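PDB 4ZM4: aminotransferase from Streptomyces pactum, which belongs to the class-III aminotransferases, pyridoxal-phosphate-dependent enzymes of the large aspartate aminotransferase-like fold, and is modelled here as a dimer with P3B bound. Local coordinates for residues H149-S154 / I216-L221; D251-G256 / L274-R279; V144-H149 / V191-N196. The protein carries 1 engineered substitution. One frame throughout, in Å; residues are numbered along the deposited sequence.

Contact 1 (H149-S154 / I216-L221); sequences HYHGWS and IVEPVL. With P3B ((3E,4R,5R)-4,5-dihydroxy-3-{[(Z)-{3-hydroxy-2-methyl-5-[(phosphonooxy)methyl]pyridin-4(1H)-ylidene}methyl]imino}cyclohex-1-ene-1-carboxylic acid), chain H.
H149 and H151 both carry CG anti to their carbonyl carbon (chi1 -69° and -54°), which turns the two imidazoles against 216-221, while E218 takes the same first torsion (-72°) and runs extended to lift its carboxylate toward the backbone of Y150. H149 ND1 accepts from E218 N at 3.1 Å, with the donor lying in the ring plane. That bond would place the proton of a neutral H149 on NE2 and fixes the rotation of the ring, over one face of which L221 CD1 stands as a CH-pi contact. V217 CG2 packs beside H149 CE1. In return, Y150 N gives a nearly straight bond of 2.8 Å to the anti lone pair of E218 OE2. The buried carboxylate is gripped further by N223 at OE2 and by the backbone N of A222 at OE1. H151 and I216 reach toward each other, and I216 CG1 makes a CH-pi contact over the centre of the H151 face. H151 ND1 is bonded to D251 OD2, and H151 NE2 lies 2.5 Å from a water that donates to I216 O, so both ring nitrogens are held. Y150, H151, G152 and E218 line the P3B pocket at the C-terminal ends of the sheet strands: the Y150 ring turns its edge, at CE2, to P3B CAJ, Y150 O is 3.2 Å from P3B CAU, and G152, at positive phi, brings its CA close to the methylene CAM. Loop 149-154 lies across the end of strand 212-217, strand 247-251 alongside, with helix 123-138 packing on H151 and I216 and the second subunit touching Y150 and W153.

Contact 2 (D251-G256 / L274-R279); sequences DEVITG and LTVLSR. Engineered in segment 274-279: R279 (natural residue Lys). With P3B ((3E,4R,5R)-4,5-dihydroxy-3-{[(Z)-{3-hydroxy-2-methyl-5-[(phosphonooxy)methyl]pyridin-4(1H)-ylidene}methyl]imino}cyclohex-1-ene-1-carboxylic acid), chain H.
D251 OD2 accepts from the pyridine nitrogen NAP of P3B at 2.6 Å, the bond that in aminotransferases of this fold is thought to keep the ring nitrogen protonated. V253 lies against the same ring, its CB 3.6 Å from P3B NAP, and I254 CD1 reaches P3B OAE at 3.3 Å. The engineered R279 stands beside P3B with its guanidinium edge toward the phosphate; V253 CG1 sits 3.5 Å above the centre of the guanidinium plane. R279 is bent at chi2 (-77°), and its NH1 is bonded to Y67 O. Behind this first shell, the D251 carboxylate is steered from both oxygens: OD2 is also bonded to H151 ND1, and OD1 uses its anti lone pair for V253 N at 3.1 Å, closing an Asx turn. V253 CG2 packs alongside V276 CG1, the two pointing the same way. Farther from P3B, E252 N makes a weak bond to V276 O, and T255 OG1 donates to E252 OE1 at 2.6 Å from above the carboxylate plane. A water bonded to S278 N and E252 O bridges the two segments. S278 OG is bonded to V287 O and to Y311 OH of the second subunit, which also meets R279 N. D251 and V276 pair as a parallel bridge where strands 247-251 and 274-277 run side by side in the seven-stranded sheet; helix 123-138 covers D251 and V276.

Contact 3 (V144-H149 / V191-N196); sequences VTFEGH and VQLGWN
F146, W195 and H149 form an aromatic cluster in which each ring meets the next edge-to-face. W195, its CG anti to the backbone N (chi1 -176°), turns the edge of its six-membered ring to the face of F146, CE3 standing 4.1 Å above that plane toward the rim; the planes are 70° apart. On W195 itself the roles reverse: the edge of H149 comes down on the indole face with NE2 3.2 Å from W195 CD2, the planes at 67°. The opposite indole face carries N196 ND2. Beside the cluster F146 CE1 touches L193 CD1, and farther back along the strands V144 CG2 meets V191 CG1, all on one side of the sheet. The backbones run parallel in register. T145 N donates to V191 O at 2.8 Å, L193 N to T145 O and E147 N to L193 O. V191 O also accepts from T145 OG1, which approaches from above the carbonyl plane, set between N and the carbonyl carbon. On the other side Q192, extended, crosses E147 at about a right angle; Q192 OE1 takes a proton from a water that accepts from G148 N. Q192 OE1 is also bonded to R159 NE, and NE2 to P172 O. E147 OE1 makes a salt bridge to R388. A type II turn from F146 to H149, with G148 at positive phi, follows the strand. This is the parallel edge pairing of the fold's large sheet, extended past the strands by the aromatic cluster: strand 142-146 lies between 212-217 and the outermost 190-193, with helix 198-208 packed on V144, F146 and L193.

How the contacts relate
All three contacts are largely buried and lean on one seven-stranded sheet, but they lie at different places across it. Contact 2 and contact 1 sit near the centre of the chain, about 9 Å apart between centres, and both touch P3B and the second subunit; a bond between H151 and D251 and a backbone bond from D251 N to V217 O join them. Contact 3, at the sheet margin, meets neither P3B nor the second subunit. It shares H149 with contact 1, and V217 and P219 pack on W195. Chemistry follows place: imidazoles and a carboxylate in 1, a carboxylate and the engineered guanidinium in 2, regular strand pairing with an aromatic cluster in 3.

Contact 1 (H149-S154 / I216-L221)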
loop_
_atom_site.group_PDB
_atom_site.type_symbol
_atom_site.label_atom_id
_atom_site.label_comp_id
_atom_site.label_asym_id
_atom_site.label_seq_id
_atom_site.Cartn_x
_atom_site.Cartn_y
_atom_site.Cartn_z
ATOM N N HIS B 149 18.689 8.805 -1.424
ATOM C CA HIS B 149 17.368 9.032 -1.972
ATOM C C HIS B 149 16.545 7.759 -1.776
ATOM O O HIS B 149 16.979 6.680 -2.103
ATOM C CB HIS B 149 17.420 9.401 -3.457
ATOM C CG HIS B 149 18.022 10.751 -3.716
ATOM N ND1 HIS B 149 17.402 11.721 -4.460
ATOM C CD2 HIS B 149 19.197 11.294 -3.313
ATOM C CE1 HIS B 149 18.154 12.806 -4.502
ATOM N NE2 HIS B 149 19.251 12.574 -3.814
ATOM N N TYR B 150 15.371 7.906 -1.188
ATOM C CA TYR B 150 14.600 6.760 -0.826
ATOM C C TYR B 150 13.339 6.728 -1.722
ATOM O O TYR B 150 12.580 7.724 -1.792
ATOM C CB TYR B 150 14.282 6.811 0.687
ATOM C CG TYR B 150 13.430 5.660 1.181
ATOM C CD1 TYR B 150 13.932 4.369 1.262
ATOM C CD2 TYR B 150 12.123 5.876 1.624
ATOM C CE1 TYR B 150 13.156 3.323 1.726
ATOM C CE2 TYR B 150 11.325 4.831 2.066
ATOM C CZ TYR B 150 11.848 3.571 2.114
ATOM O OH TYR B 150 11.045 2.558 2.561
ATOM N N HIS B 151 13.089 5.570 -2.315
ATOM C CA HIS B 151 11.932 5.387 -3.171
ATOM C C HIS B 151 11.031 4.218 -2.741
ATOM O O HIS B 151 10.314 3.637 -3.543
ATOM C CB HIS B 151 12.434 5.236 -4.588
ATOM C CG HIS B 151 13.325 6.363 -4.997
ATOM N ND1 HIS B 151 12.921 7.679 -4.920
ATOM C CD2 HIS B 151 14.605 6.379 -5.439
ATOM C CE1 HIS B 151 13.911 8.461 -5.298
ATOM N NE2 HIS B 151 14.947 7.697 -5.618
ATOM N N GLY B 152 11.013 3.933 -1.450
ATOM C CA GLY B 152 10.189 2.872 -0.905
ATOM C C GLY B 152 10.993 1.599 -0.871
ATOM O O GLY B 152 12.187 1.607 -1.154
ATOM N N TRP B 153 10.327 0.494 -0.563
ATOM C CA TRP B 153 11.031 -0.739 -0.225
ATOM C C TRP B 153 10.818 -1.854 -1.232
ATOM O O TRP B 153 11.064 -3.027 -0.917
ATOM C CB TRP B 153 10.614 -1.195 1.179
ATOM C CG TRP B 153 9.134 -1.168 1.474
ATOM C CD1 TRP B 153 8.389 -0.106 1.838
ATOM C CD2 TRP B 153 8.239 -2.281 1.436
ATOM N NE1 TRP B 153 7.064 -0.471 2.013
ATOM C CE2 TRP B 153 6.964 -1.815 1.796
ATOM C CE3 TRP B 153 8.411 -3.637 1.163
ATOM C CZ2 TRP B 153 5.871 -2.654 1.906
ATOM C CZ3 TRP B 153 7.352 -4.449 1.263
ATOM C CH2 TRP B 153 6.079 -3.964 1.622
ATOM N N SER B 154 10.377 -1.509 -2.447
ATOM C CA SER B 154 10.195 -2.543 -3.489
ATOM C C SER B 154 11.539 -3.152 -3.845
ATOM O O SER B 154 12.599 -2.550 -3.655
ATOM C CB SER B 154 9.465 -2.026 -4.737
ATOM O OG SER B 154 10.209 -0.984 -5.380
ATOM N N ILE B 216 15.538 7.790 -11.373
ATOM C CA ILE B 216 14.595 8.198 -10.344
ATOM C C ILE B 216 15.315 9.079 -9.324
ATOM O O ILE B 216 16.496 8.816 -9.011
ATOM C CB ILE B 216 13.883 6.997 -9.680
ATOM C CG1 ILE B 216 12.808 7.468 -8.698
ATOM C CG2 ILE B 216 14.880 6.093 -8.966
ATOM C CD1 ILE B 216 11.730 6.441 -8.406
ATOM N N VAL B 217 14.616 10.114 -8.821
ATOM C CA VAL B 217 15.251 11.107 -7.992
ATOM C C VAL B 217 14.256 11.855 -7.088
ATOM O O VAL B 217 13.122 12.126 -7.491
ATOM C CB VAL B 217 16.004 12.096 -8.882
ATOM C CG1 VAL B 217 15.030 12.876 -9.727
ATOM C CG2 VAL B 217 16.880 13.027 -8.042
ATOM N N GLU B 218 14.668 12.132 -5.853
ATOM C CA GLU B 218 13.980 13.087 -4.986
ATOM C C GLU B 218 14.446 14.459 -5.399
ATOM O O GLU B 218 15.589 14.836 -5.146
ATOM C CB GLU B 218 14.315 12.878 -3.503
ATOM C CG GLU B 218 13.711 11.634 -2.870
ATOM C CD GLU B 218 13.989 11.564 -1.383
ATOM O OE1 GLU B 218 13.747 12.582 -0.667
ATOM O OE2 GLU B 218 14.455 10.502 -0.907
ATOM N N PRO B 219 13.558 15.253 -6.039
ATOM C CA PRO B 219 14.071 16.518 -6.597
ATOM C C PRO B 219 14.671 17.411 -5.509
ATOM O O PRO B 219 15.636 18.115 -5.766
ATOM C CB PRO B 219 12.839 17.159 -7.253
ATOM C CG PRO B 219 11.819 16.094 -7.323
ATOM C CD PRO B 219 12.113 15.094 -6.272
ATOM N N VAL B 220 14.076 17.412 -4.338
ATOM C CA VAL B 220 14.757 17.868 -3.125
ATOM C C VAL B 220 14.966 16.618 -2.284
ATOM O O VAL B 220 14.020 15.879 -2.028
ATOM C CB VAL B 220 13.906 18.819 -2.287
ATOM C CG1 VAL B 220 14.609 19.142 -0.974
ATOM C CG2 VAL B 220 13.627 20.089 -3.036
ATOM N N LEU B 221 16.199 16.338 -1.894
ATOM C CA LEU B 221 16.484 15.167 -1.070
ATOM C C LEU B 221 15.954 15.455 0.330
ATOM O O LEU B 221 16.538 16.272 1.044
ATOM C CB LEU B 221 17.985 14.866 -1.022
ATOM C CG LEU B 221 18.425 13.782 -0.008
ATOM C CD1 LEU B 221 17.635 12.504 -0.196
ATOM C CD2 LEU B 221 19.912 13.487 -0.099
HETATM O OAH P3B H . 5.867 3.274 0.954
HETATM P PBA P3B H . 5.509 4.729 1.471
HETATM O OAI P3B H . 6.016 4.737 2.881
HETATM O OAC P3B H . 4.022 5.041 1.441
HETATM O OAQ P3B H . 6.459 5.679 0.474
HETATM C CAM P3B H . 7.820 5.304 0.086
HETATM C CAV P3B H . 8.489 6.471 -0.187
HETATM C CAL P3B H . 8.671 6.798 -1.523
HETATM N NAP P3B H . 9.304 7.996 -1.827
HETATM C CAU P3B H . 9.728 8.852 -0.836
HETATM C CAA P3B H . 10.379 10.017 -1.142
HETATM C CAW P3B H . 9.585 8.521 0.438
HETATM O OAE P3B H . 10.026 9.404 1.363
HETATM C CAX P3B H . 8.937 7.351 0.837
HETATM C CAJ P3B H . 8.806 7.022 2.232
HETATM N NAO P3B H . 9.441 7.751 3.211
HETATM C CAT P3B H . 9.423 7.382 4.531
HETATM C CAK P3B H . 8.927 6.150 5.043
HETATM C CAS P3B H . 8.996 5.774 6.380
HETATM C CAR P3B H . 8.438 4.570 6.850
HETATM O OAD P3B H . 8.406 4.280 8.057
HETATM O OAB P3B H . 8.030 3.711 6.107
HETATM C CAN P3B H . 9.338 6.652 7.333
HETATM C CAY P3B H . 9.768 8.071 6.929
HETATM O OAF P3B H . 10.874 8.323 7.816
HETATM C CAZ P3B H . 10.124 8.286 5.402
HETATM O OAG P3B H . 10.108 9.676 4.908
HETATM O O HOH W 1 17.272 8.184 -6.500
#

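Contact 2 (D251-G256 / L274-R279)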
loop_
_atom_site.group_PDB
_atom_site.type_symbol
_atom_site.label_atom_id
_atom_site.label_comp_id
_atom_site.label_asym_id
_atom_site.label_seq_id
_atom_site.Cartn_x
_atom_site.Cartn_y
_atom_site.Cartn_z
ATOM N N ASP B 251 10.380 11.538 -7.896
ATOM C CA ASP B 251 9.660 11.053 -6.714
ATOM C C ASP B 251 9.298 12.274 -5.903
ATOM O O ASP B 251 10.097 12.764 -5.136
ATOM C CB ASP B 251 10.527 10.069 -5.902
ATOM C CG ASP B 251 9.787 9.435 -4.761
ATOM O OD1 ASP B 251 8.667 9.871 -4.437
ATOM O OD2 ASP B 251 10.343 8.474 -4.161
ATOM N N GLU B 252 8.059 12.734 -6.057
ATOM C CA GLU B 252 7.549 13.846 -5.279
ATOM C C GLU B 252 6.616 13.421 -4.143
ATOM O O GLU B 252 5.724 14.170 -3.748
ATOM C CB GLU B 252 6.871 14.842 -6.213
ATOM C CG GLU B 252 7.831 15.452 -7.238
ATOM C CD GLU B 252 7.717 16.956 -7.335
ATOM O OE1 GLU B 252 7.609 17.601 -6.269
ATOM O OE2 GLU B 252 7.709 17.485 -8.474
ATOM N N VAL B 253 6.835 12.231 -3.609
ATOM C CA VAL B 253 6.016 11.697 -2.518
ATOM C C VAL B 253 6.032 12.673 -1.360
ATOM O O VAL B 253 4.992 12.959 -0.787
ATOM C CB VAL B 253 6.517 10.291 -2.061
ATOM C CG1 VAL B 253 6.112 9.979 -0.620
ATOM C CG2 VAL B 253 5.966 9.213 -2.981
ATOM N N ILE B 254 7.193 13.251 -1.080
ATOM C CA ILE B 254 7.314 14.259 -0.047
ATOM C C ILE B 254 7.154 15.685 -0.606
ATOM O O ILE B 254 6.376 16.475 -0.048
ATOM C CB ILE B 254 8.647 14.114 0.713
ATOM C CG1 ILE B 254 8.536 12.940 1.691
ATOM C CG2 ILE B 254 8.982 15.377 1.487
ATOM C CD1 ILE B 254 9.861 12.588 2.339
ATOM N N THR B 255 7.854 16.021 -1.688
ATOM C CA THR B 255 7.850 17.405 -2.195
ATOM C C THR B 255 6.540 17.865 -2.886
ATOM O O THR B 255 6.228 19.070 -2.899
ATOM C CB THR B 255 9.022 17.658 -3.166
ATOM O OG1 THR B 255 8.969 16.700 -4.226
ATOM C CG2 THR B 255 10.318 17.545 -2.464
ATOM N N GLY B 256 5.763 16.930 -3.414
ATOM C CA GLY B 256 4.505 17.292 -4.094
ATOM C C GLY B 256 3.479 17.946 -3.189
ATOM O O GLY B 256 3.234 17.492 -2.082
ATOM N N LEU B 274 7.719 11.134 -15.670
ATOM C CA LEU B 274 6.768 10.560 -14.726
ATOM C C LEU B 274 6.935 11.235 -13.344
ATOM O O LEU B 274 8.024 11.743 -13.039
ATOM C CB LEU B 274 6.991 9.075 -14.593
ATOM C CG LEU B 274 6.712 8.220 -15.831
ATOM C CD1 LEU B 274 7.186 6.775 -15.609
ATOM C CD2 LEU B 274 5.215 8.217 -16.155
ATOM N N THR B 275 5.850 11.326 -12.588
ATOM C CA THR B 275 5.868 11.952 -11.272
ATOM C C THR B 275 5.190 11.010 -10.323
ATOM O O THR B 275 4.159 10.454 -10.672
ATOM C CB THR B 275 5.118 13.300 -11.255
ATOM O OG1 THR B 275 5.810 14.262 -12.090
ATOM C CG2 THR B 275 5.020 13.874 -9.849
ATOM N N VAL B 276 5.793 10.747 -9.175
ATOM C CA VAL B 276 5.126 9.958 -8.141
ATOM C C VAL B 276 4.643 10.895 -7.034
ATOM O O VAL B 276 5.396 11.783 -6.573
ATOM C CB VAL B 276 6.073 8.908 -7.508
ATOM C CG1 VAL B 276 5.301 7.977 -6.577
ATOM C CG2 VAL B 276 6.795 8.103 -8.580
ATOM N N LEU B 277 3.407 10.677 -6.578
ATOM C CA LEU B 277 2.769 11.517 -5.543
ATOM C C LEU B 277 2.167 10.688 -4.438
ATOM O O LEU B 277 1.757 9.533 -4.676
ATOM C CB LEU B 277 1.671 12.351 -6.177
ATOM C CG LEU B 277 2.059 13.255 -7.350
ATOM C CD1 LEU B 277 0.790 13.738 -8.058
ATOM C CD2 LEU B 277 2.897 14.418 -6.904
ATOM N N SER B 278 2.098 11.263 -3.237
ATOM C CA SER B 278 1.423 10.655 -2.078
ATOM C C SER B 278 1.307 11.723 -0.966
ATOM O O SER B 278 1.316 12.905 -1.249
ATOM C CB SER B 278 2.179 9.425 -1.589
ATOM O OG SER B 278 1.486 8.722 -0.583
ATOM N N ARG B 279 1.174 11.320 0.282
ATOM C CA ARG B 279 1.372 12.208 1.452
ATOM C C ARG B 279 0.396 13.363 1.528
ATOM O O ARG B 279 -0.709 13.172 2.004
ATOM C CB ARG B 279 2.805 12.723 1.535
ATOM C CG ARG B 279 3.831 11.634 1.567
ATOM C CD ARG B 279 3.969 10.952 2.905
ATOM N NE ARG B 279 4.560 9.649 2.646
ATOM C CZ ARG B 279 5.819 9.282 2.877
ATOM N NH1 ARG B 279 6.730 10.092 3.428
ATOM N NH2 ARG B 279 6.157 8.042 2.547
HETATM O OAH P3B H . 5.867 3.274 0.954
HETATM P PBA P3B H . 5.509 4.729 1.471
HETATM O OAI P3B H . 6.016 4.737 2.881
HETATM O OAC P3B H . 4.022 5.041 1.441
HETATM O OAQ P3B H . 6.459 5.679 0.474
HETATM C CAM P3B H . 7.820 5.304 0.086
HETATM C CAV P3B H . 8.489 6.471 -0.187
HETATM C CAL P3B H . 8.671 6.798 -1.523
HETATM N NAP P3B H . 9.304 7.996 -1.827
HETATM C CAU P3B H . 9.728 8.852 -0.836
HETATM C CAA P3B H . 10.379 10.017 -1.142
HETATM C CAW P3B H . 9.585 8.521 0.438
HETATM O OAE P3B H . 10.026 9.404 1.363
HETATM C CAX P3B H . 8.937 7.351 0.837
HETATM C CAJ P3B H . 8.806 7.022 2.232
HETATM N NAO P3B H . 9.441 7.751 3.211
HETATM C CAT P3B H . 9.423 7.382 4.531
HETATM C CAK P3B H . 8.927 6.150 5.043
HETATM C CAS P3B H . 8.996 5.774 6.380
HETATM C CAR P3B H . 8.438 4.570 6.850
HETATM O OAD P3B H . 8.406 4.280 8.057
HETATM O OAB P3B H . 8.030 3.711 6.107
HETATM C CAN P3B H . 9.338 6.652 7.333
HETATM C CAY P3B H . 9.768 8.071 6.929
HETATM O OAF P3B H . 10.874 8.323 7.816
HETATM C CAZ P3B H . 10.124 8.286 5.402
HETATM O OAG P3B H . 10.108 9.676 4.908
HETATM O O HOH W 2 2.856 14.132 -3.240
#

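Contact 3 (V144-H149 / V191-N196)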
loop_
_atom_site.group_PDB
_atom_site.type_symbol
_atom_site.label_atom_id
_atom_site.label_comp_id
_atom_site.label_asym_id
_atom_site.label_seq_id
_atom_site.Cartn_x
_atom_site.Cartn_y
_atom_site.Cartn_z
ATOM N N VAL B 144 18.690 4.281 -12.579
ATOM C CA VAL B 144 19.682 5.055 -11.849
ATOM C C VAL B 144 19.040 5.691 -10.613
ATOM O O VAL B 144 17.926 6.250 -10.698
ATOM C CB VAL B 144 20.269 6.185 -12.711
ATOM C CG1 VAL B 144 21.172 7.090 -11.879
ATOM C CG2 VAL B 144 21.028 5.620 -13.929
ATOM N N THR B 145 19.719 5.563 -9.472
ATOM C CA THR B 145 19.295 6.191 -8.228
ATOM C C THR B 145 20.415 7.076 -7.677
ATOM O O THR B 145 21.551 7.027 -8.160
ATOM C CB THR B 145 18.970 5.135 -7.167
ATOM O OG1 THR B 145 20.136 4.365 -6.896
ATOM C CG2 THR B 145 17.893 4.218 -7.619
ATOM N N PHE B 146 20.104 7.869 -6.667
ATOM C CA PHE B 146 21.137 8.636 -5.970
ATOM C C PHE B 146 21.225 8.209 -4.510
ATOM O O PHE B 146 20.223 7.913 -3.872
ATOM C CB PHE B 146 20.878 10.151 -6.090
ATOM C CG PHE B 146 20.954 10.660 -7.505
ATOM C CD1 PHE B 146 22.154 11.099 -8.038
ATOM C CD2 PHE B 146 19.811 10.720 -8.302
ATOM C CE1 PHE B 146 22.216 11.609 -9.323
ATOM C CE2 PHE B 146 19.883 11.202 -9.618
ATOM C CZ PHE B 146 21.092 11.660 -10.120
ATOM N N GLU B 147 22.424 8.281 -3.958
ATOM C CA GLU B 147 22.672 7.859 -2.602
ATOM C C GLU B 147 21.934 8.708 -1.587
ATOM O O GLU B 147 22.036 9.950 -1.571
ATOM C CB GLU B 147 24.163 7.900 -2.284
ATOM C CG GLU B 147 24.466 7.185 -0.971
ATOM C CD GLU B 147 25.932 7.166 -0.640
ATOM O OE1 GLU B 147 26.600 8.188 -0.888
ATOM O OE2 GLU B 147 26.397 6.141 -0.119
ATOM N N GLY B 148 21.208 8.012 -0.711
ATOM C CA GLY B 148 20.381 8.643 0.330
ATOM C C GLY B 148 18.945 8.894 -0.119
ATOM O O GLY B 148 18.099 9.164 0.704
ATOM N N HIS B 149 18.689 8.805 -1.424
ATOM C CA HIS B 149 17.368 9.032 -1.972
ATOM C C HIS B 149 16.545 7.759 -1.776
ATOM O O HIS B 149 16.979 6.680 -2.103
ATOM C CB HIS B 149 17.420 9.401 -3.457
ATOM C CG HIS B 149 18.022 10.751 -3.716
ATOM N ND1 HIS B 149 17.402 11.721 -4.460
ATOM C CD2 HIS B 149 19.197 11.294 -3.313
ATOM C CE1 HIS B 149 18.154 12.806 -4.502
ATOM N NE2 HIS B 149 19.251 12.574 -3.814
ATOM N N VAL B 191 21.608 1.107 -10.205
ATOM C CA VAL B 191 22.912 1.715 -10.125
ATOM C C VAL B 191 22.752 2.995 -9.278
ATOM O O VAL B 191 21.636 3.538 -9.148
ATOM C CB VAL B 191 23.413 1.882 -11.592
ATOM C CG1 VAL B 191 23.830 3.281 -11.944
ATOM C CG2 VAL B 191 24.520 0.850 -11.914
ATOM N N GLN B 192 23.847 3.502 -8.725
ATOM C CA GLN B 192 23.757 4.641 -7.839
ATOM C C GLN B 192 24.920 5.597 -8.060
ATOM O O GLN B 192 26.041 5.160 -8.337
ATOM C CB GLN B 192 23.723 4.175 -6.390
ATOM C CG GLN B 192 23.114 5.163 -5.439
ATOM C CD GLN B 192 22.973 4.678 -4.000
ATOM O OE1 GLN B 192 21.875 4.683 -3.472
ATOM N NE2 GLN B 192 24.063 4.232 -3.381
ATOM N N LEU B 193 24.627 6.902 -7.934
ATOM C CA LEU B 193 25.606 7.968 -7.883
ATOM C C LEU B 193 25.365 8.842 -6.654
ATOM O O LEU B 193 24.329 8.785 -6.040
ATOM C CB LEU B 193 25.422 8.917 -9.077
ATOM C CG LEU B 193 25.337 8.372 -10.484
ATOM C CD1 LEU B 193 24.967 9.504 -11.408
ATOM C CD2 LEU B 193 26.680 7.764 -10.871
ATOM N N GLY B 194 26.315 9.718 -6.358
ATOM C CA GLY B 194 26.153 10.736 -5.345
ATOM C C GLY B 194 25.267 11.877 -5.849
ATOM O O GLY B 194 25.355 12.282 -7.016
ATOM N N TRP B 195 24.448 12.398 -4.948
ATOM C CA TRP B 195 23.573 13.526 -5.196
ATOM C C TRP B 195 24.420 14.750 -5.533
ATOM O O TRP B 195 25.494 14.902 -4.977
ATOM C CB TRP B 195 22.776 13.784 -3.933
ATOM C CG TRP B 195 21.696 14.871 -3.968
ATOM C CD1 TRP B 195 21.422 15.752 -2.977
ATOM C CD2 TRP B 195 20.717 15.121 -4.994
ATOM N NE1 TRP B 195 20.359 16.526 -3.313
ATOM C CE2 TRP B 195 19.911 16.168 -4.544
ATOM C CE3 TRP B 195 20.464 14.565 -6.242
ATOM C CZ2 TRP B 195 18.868 16.672 -5.273
ATOM C CZ3 TRP B 195 19.429 15.084 -6.990
ATOM C CH2 TRP B 195 18.655 16.142 -6.511
ATOM N N ASN B 196 23.956 15.564 -6.475
ATOM C CA ASN B 196 24.601 16.794 -6.881
ATOM C C ASN B 196 26.041 16.628 -7.344
ATOM O O ASN B 196 26.895 17.455 -7.049
ATOM C CB ASN B 196 24.504 17.825 -5.761
ATOM C CG ASN B 196 23.082 18.350 -5.572
ATOM O OD1 ASN B 196 22.365 18.577 -6.541
ATOM N ND2 ASN B 196 22.680 18.555 -4.336
HETATM O O HOH W 3 26.039 3.645 -0.862
HETATM O O HOH W 4 21.060 4.919 -1.060
#